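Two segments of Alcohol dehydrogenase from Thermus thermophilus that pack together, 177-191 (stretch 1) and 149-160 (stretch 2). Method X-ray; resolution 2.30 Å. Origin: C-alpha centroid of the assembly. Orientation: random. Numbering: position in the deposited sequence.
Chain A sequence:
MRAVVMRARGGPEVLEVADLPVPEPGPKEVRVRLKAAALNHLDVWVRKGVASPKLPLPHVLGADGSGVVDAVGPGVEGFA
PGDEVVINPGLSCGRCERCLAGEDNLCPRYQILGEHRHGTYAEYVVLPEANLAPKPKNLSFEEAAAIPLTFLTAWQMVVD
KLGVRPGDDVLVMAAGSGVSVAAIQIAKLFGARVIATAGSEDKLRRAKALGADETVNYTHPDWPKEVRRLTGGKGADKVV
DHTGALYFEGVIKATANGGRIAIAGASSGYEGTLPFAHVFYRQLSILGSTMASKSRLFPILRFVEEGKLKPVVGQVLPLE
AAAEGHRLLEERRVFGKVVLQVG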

# COMPACT_ATOMS: atom_id res chain seq x y z
N SER A 177 -17.95 -13.38 -21.76
CA SER A 177 -18.24 -14.43 -20.81
C SER A 177 -17.69 -14.11 -19.41
O SER A 177 -16.55 -13.67 -19.25
CB SER A 177 -17.65 -15.74 -21.33
OG SER A 177 -18.04 -16.86 -20.54
N GLY A 178 -18.53 -14.34 -18.40
CA GLY A 178 -18.13 -14.10 -17.02
C GLY A 178 -17.95 -12.64 -16.65
O GLY A 178 -18.85 -11.81 -16.84
N VAL A 179 -16.77 -12.31 -16.13
CA VAL A 179 -16.47 -10.95 -15.73
C VAL A 179 -15.67 -10.14 -16.74
O VAL A 179 -15.29 -9.01 -16.46
CB VAL A 179 -15.71 -10.96 -14.40
CG1 VAL A 179 -16.62 -11.45 -13.28
CG2 VAL A 179 -14.49 -11.86 -14.50
N SER A 180 -15.43 -10.72 -17.92
CA SER A 180 -14.65 -10.02 -18.94
C SER A 180 -15.26 -8.68 -19.37
O SER A 180 -14.56 -7.68 -19.47
CB SER A 180 -14.46 -10.91 -20.17
OG SER A 180 -15.69 -11.34 -20.70
N VAL A 181 -16.57 -8.67 -19.61
CA VAL A 181 -17.26 -7.45 -20.03
C VAL A 181 -16.96 -6.32 -19.06
O VAL A 181 -16.61 -5.20 -19.47
CB VAL A 181 -18.78 -7.69 -20.11
CG1 VAL A 181 -19.52 -6.36 -20.19
CG2 VAL A 181 -19.10 -8.52 -21.35
N ALA A 182 -17.11 -6.59 -17.76
CA ALA A 182 -16.84 -5.58 -16.74
C ALA A 182 -15.34 -5.29 -16.59
O ALA A 182 -14.94 -4.14 -16.39
CB ALA A 182 -17.43 -6.04 -15.39
N ALA A 183 -14.51 -6.33 -16.68
CA ALA A 183 -13.07 -6.18 -16.54
C ALA A 183 -12.42 -5.34 -17.63
O ALA A 183 -11.46 -4.61 -17.39
CB ALA A 183 -12.40 -7.55 -16.49
N ILE A 184 -12.94 -5.45 -18.84
CA ILE A 184 -12.37 -4.67 -19.93
C ILE A 184 -12.61 -3.18 -19.68
O ILE A 184 -11.69 -2.36 -19.84
CB ILE A 184 -12.98 -5.13 -21.27
CG1 ILE A 184 -12.51 -6.57 -21.54
CG2 ILE A 184 -12.54 -4.19 -22.40
CD1 ILE A 184 -13.12 -7.22 -22.74
N GLN A 185 -13.82 -2.84 -19.25
CA GLN A 185 -14.22 -1.45 -18.97
C GLN A 185 -13.57 -0.87 -17.71
O GLN A 185 -13.17 0.29 -17.69
CB GLN A 185 -15.75 -1.36 -18.84
CG GLN A 185 -16.51 -1.74 -20.10
CD GLN A 185 -18.01 -1.64 -19.94
OE1 GLN A 185 -18.58 -0.55 -19.91
NE2 GLN A 185 -18.67 -2.79 -19.83
N ILE A 186 -13.48 -1.66 -16.65
CA ILE A 186 -12.87 -1.16 -15.42
C ILE A 186 -11.39 -0.96 -15.71
O ILE A 186 -10.80 0.05 -15.30
CB ILE A 186 -13.09 -2.15 -14.27
CG1 ILE A 186 -14.58 -2.16 -13.91
CG2 ILE A 186 -12.26 -1.74 -13.07
CD1 ILE A 186 -14.99 -3.21 -12.95
N ALA A 187 -10.80 -1.91 -16.42
CA ALA A 187 -9.39 -1.85 -16.79
C ALA A 187 -9.09 -0.53 -17.51
O ALA A 187 -8.15 0.18 -17.14
CB ALA A 187 -9.03 -3.02 -17.70
N LYS A 188 -9.89 -0.21 -18.53
CA LYS A 188 -9.68 1.03 -19.27
C LYS A 188 -9.90 2.24 -18.36
O LYS A 188 -9.18 3.23 -18.44
CB LYS A 188 -10.64 1.10 -20.46
CG LYS A 188 -10.31 0.11 -21.57
CD LYS A 188 -8.98 0.42 -22.22
CE LYS A 188 -8.95 1.85 -22.75
NZ LYS A 188 -7.67 2.14 -23.43
N LEU A 189 -10.91 2.14 -17.50
CA LEU A 189 -11.23 3.22 -16.57
C LEU A 189 -9.99 3.56 -15.74
O LEU A 189 -9.80 4.72 -15.37
CB LEU A 189 -12.36 2.79 -15.64
CG LEU A 189 -13.31 3.83 -15.02
CD1 LEU A 189 -13.80 3.29 -13.68
CD2 LEU A 189 -12.63 5.18 -14.80
N PHE A 190 -9.14 2.56 -15.46
CA PHE A 190 -7.93 2.80 -14.69
C PHE A 190 -6.68 3.07 -15.52
O PHE A 190 -5.56 2.92 -15.02
CB PHE A 190 -7.69 1.64 -13.72
CG PHE A 190 -8.51 1.74 -12.46
CD1 PHE A 190 -7.93 2.17 -11.27
CD2 PHE A 190 -9.87 1.48 -12.50
CE1 PHE A 190 -8.72 2.35 -10.13
CE2 PHE A 190 -10.67 1.65 -11.37
CZ PHE A 190 -10.10 2.09 -10.18
N GLY A 191 -6.87 3.45 -16.78
CA GLY A 191 -5.76 3.81 -17.65
C GLY A 191 -4.92 2.74 -18.31
O GLY A 191 -3.82 3.02 -18.77
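Stretch 2 149-160: LTFLTAWQMVVD

Packing of stretch 2 (149-160) on stretch 1 (177-191) in Alcohol dehydrogenase from Thermus thermophilus. Stretch 2 is helical throughout, part of a helix that begins earlier in the chain and continues beyond D160, with a wider pi-type turn at 156-160. Stretch 1 enters through a type II' beta turn from S177 to S180 and then forms a helix over 180-189. The two helices run in broadly the same N-to-C direction, crossing at -49° with their axes 8.3 Å apart at closest approach. Together the stretches bury 713 Å², and no hydrogen bond joins them: the contact is made by packing, mostly of apolar groups.

The register starts at the turn, where the CA atoms of V179 and T150 lie 5.3 Å apart. G178, whose positive phi suits glycine, brings its O to 3.5 Å from T150 CG2. V179 points toward stretch 2 and reaches across more than one turn of its helix: V179 CG1 is 3.7 Å from T153 CG2, V179 CG2 is 3.2 Å from M157 CE, and V179 CB is 4.2 Å from A154 CB. S180 then faces away as the helix begins.

The closest approach of the backbones in this register falls where small residues meet. The CA atoms of A183 and A154 are 5.0 Å apart, those of A182 and F151 5.5 Å. A182 CB touches A154 CB at 3.6 Å and also lies over one face of the F151 ring, 3.6 Å from the ring centroid and 10° off its normal, a CH-pi contact; its nearest ring atom, F151 CE2, is likewise 3.6 Å from A182 CB. A183 is turned sideways, and its CB rests 4.2 Å from A154 CB and 4.2 Å from V158 CG2. I184 points away. Q185 starts out sideways, but its end comes nearer, placing NE2 at the edge of the F151 ring, 4.2 Å from F151 CZ; the same NE2 donates a hydrogen bond to V181 O at 3.2 Å within its own helix.

I186 is the knob of the interface, its side chain sitting among F151, A154, W155 and V158. I186 CD1 is 4.1 Å from F151 CD2, 3.9 Å from A154 CB and 4.0 Å from W155 CB, while I186 CG2 lies 3.6 Å from V158 CG1 and 4.0 Å from V159 CG2. One residue on, A187 offers its backbone, with A187 CA 3.9 Å from V158 CG1. K188 points away from stretch 2.

F190, the first residue to leave helical phi/psi, still turns toward stretch 2, although F190 CA is 7.9 Å from V159 CA; the ring spans this wider gap. F190 directs an edge at the face of W155, with the F190 ring and the W155 six-membered ring 5.6 Å apart at their centroids and their planes at 86°; F190 CZ is 4.1 Å from W155 CH2. V159 CG2 covers one face of the F190 ring, 3.3 Å from F190 CZ. G191 lies out of reach.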

# COMPACT_ATOMS: atom_id res chain seq x y z
N LEU A 149 -23.10 -8.34 -9.16
CA LEU A 149 -22.23 -9.52 -9.11
C LEU A 149 -20.98 -9.43 -10.00
O LEU A 149 -19.85 -9.52 -9.49
CB LEU A 149 -23.05 -10.78 -9.45
CG LEU A 149 -22.63 -12.23 -9.07
CD1 LEU A 149 -21.22 -12.51 -9.55
CD2 LEU A 149 -22.76 -12.46 -7.58
N THR A 150 -21.13 -9.27 -11.31
CA THR A 150 -19.93 -9.21 -12.16
C THR A 150 -19.09 -7.97 -11.97
O THR A 150 -17.87 -8.06 -11.94
CB THR A 150 -20.25 -9.37 -13.67
OG1 THR A 150 -21.33 -8.51 -14.05
CG2 THR A 150 -20.58 -10.81 -14.01
N PHE A 151 -19.71 -6.80 -11.86
CA PHE A 151 -18.89 -5.62 -11.66
C PHE A 151 -18.08 -5.65 -10.37
O PHE A 151 -16.93 -5.22 -10.35
CB PHE A 151 -19.72 -4.34 -11.79
CG PHE A 151 -19.91 -3.91 -13.20
CD1 PHE A 151 -20.90 -4.48 -13.98
CD2 PHE A 151 -18.99 -3.06 -13.81
CE1 PHE A 151 -20.98 -4.22 -15.34
CE2 PHE A 151 -19.05 -2.79 -15.17
CZ PHE A 151 -20.05 -3.39 -15.94
N LEU A 152 -18.65 -6.20 -9.30
CA LEU A 152 -17.90 -6.27 -8.05
C LEU A 152 -16.73 -7.23 -8.15
O LEU A 152 -15.66 -6.95 -7.62
CB LEU A 152 -18.82 -6.71 -6.91
CG LEU A 152 -19.80 -5.63 -6.45
CD1 LEU A 152 -20.97 -6.28 -5.72
CD2 LEU A 152 -19.08 -4.64 -5.55
N THR A 153 -16.94 -8.35 -8.83
CA THR A 153 -15.90 -9.35 -8.98
C THR A 153 -14.78 -8.82 -9.87
O THR A 153 -13.60 -9.01 -9.57
CB THR A 153 -16.47 -10.64 -9.58
OG1 THR A 153 -17.46 -11.17 -8.69
CG2 THR A 153 -15.38 -11.67 -9.81
N ALA A 154 -15.15 -8.16 -10.96
CA ALA A 154 -14.18 -7.60 -11.88
C ALA A 154 -13.40 -6.47 -11.21
O ALA A 154 -12.22 -6.27 -11.49
CB ALA A 154 -14.88 -7.08 -13.12
N TRP A 155 -14.06 -5.74 -10.33
CA TRP A 155 -13.43 -4.61 -9.67
C TRP A 155 -12.34 -5.04 -8.68
O TRP A 155 -11.26 -4.46 -8.66
CB TRP A 155 -14.48 -3.75 -8.98
CG TRP A 155 -13.91 -2.54 -8.30
CD1 TRP A 155 -13.19 -2.51 -7.15
CD2 TRP A 155 -14.05 -1.18 -8.73
NE1 TRP A 155 -12.88 -1.22 -6.83
CE2 TRP A 155 -13.40 -0.38 -7.78
CE3 TRP A 155 -14.68 -0.56 -9.82
CZ2 TRP A 155 -13.34 1.02 -7.88
CZ3 TRP A 155 -14.62 0.82 -9.93
CH2 TRP A 155 -13.96 1.60 -8.95
N GLN A 156 -12.63 -6.06 -7.87
CA GLN A 156 -11.64 -6.53 -6.92
C GLN A 156 -10.43 -7.06 -7.67
O GLN A 156 -9.30 -6.84 -7.25
CB GLN A 156 -12.20 -7.64 -6.01
CG GLN A 156 -11.21 -8.06 -4.92
CD GLN A 156 -11.81 -8.94 -3.84
OE1 GLN A 156 -11.67 -10.16 -3.87
NE2 GLN A 156 -12.49 -8.32 -2.87
N MET A 157 -10.67 -7.76 -8.78
CA MET A 157 -9.57 -8.31 -9.57
C MET A 157 -8.71 -7.21 -10.20
O MET A 157 -7.49 -7.22 -10.05
CB MET A 157 -10.11 -9.24 -10.66
CG MET A 157 -10.78 -10.50 -10.12
SD MET A 157 -11.28 -11.63 -11.47
CE MET A 157 -12.67 -10.79 -12.03
N VAL A 158 -9.35 -6.27 -10.88
CA VAL A 158 -8.66 -5.16 -11.56
C VAL A 158 -8.06 -4.13 -10.60
O VAL A 158 -6.85 -3.88 -10.61
CB VAL A 158 -9.64 -4.46 -12.54
CG1 VAL A 158 -8.97 -3.26 -13.21
CG2 VAL A 158 -10.10 -5.45 -13.60
N VAL A 159 -8.91 -3.54 -9.77
CA VAL A 159 -8.48 -2.51 -8.83
C VAL A 159 -7.66 -3.00 -7.61
O VAL A 159 -6.50 -2.62 -7.46
CB VAL A 159 -9.71 -1.70 -8.37
CG1 VAL A 159 -9.29 -0.56 -7.46
CG2 VAL A 159 -10.44 -1.16 -9.59
N ASP A 160 -8.24 -3.84 -6.76
CA ASP A 160 -7.55 -4.33 -5.57
C ASP A 160 -6.47 -5.40 -5.83
O ASP A 160 -5.32 -5.24 -5.43
CB ASP A 160 -8.58 -4.85 -4.55
CG ASP A 160 -9.64 -3.80 -4.20
OD1 ASP A 160 -9.26 -2.66 -3.83
OD2 ASP A 160 -10.85 -4.10 -4.29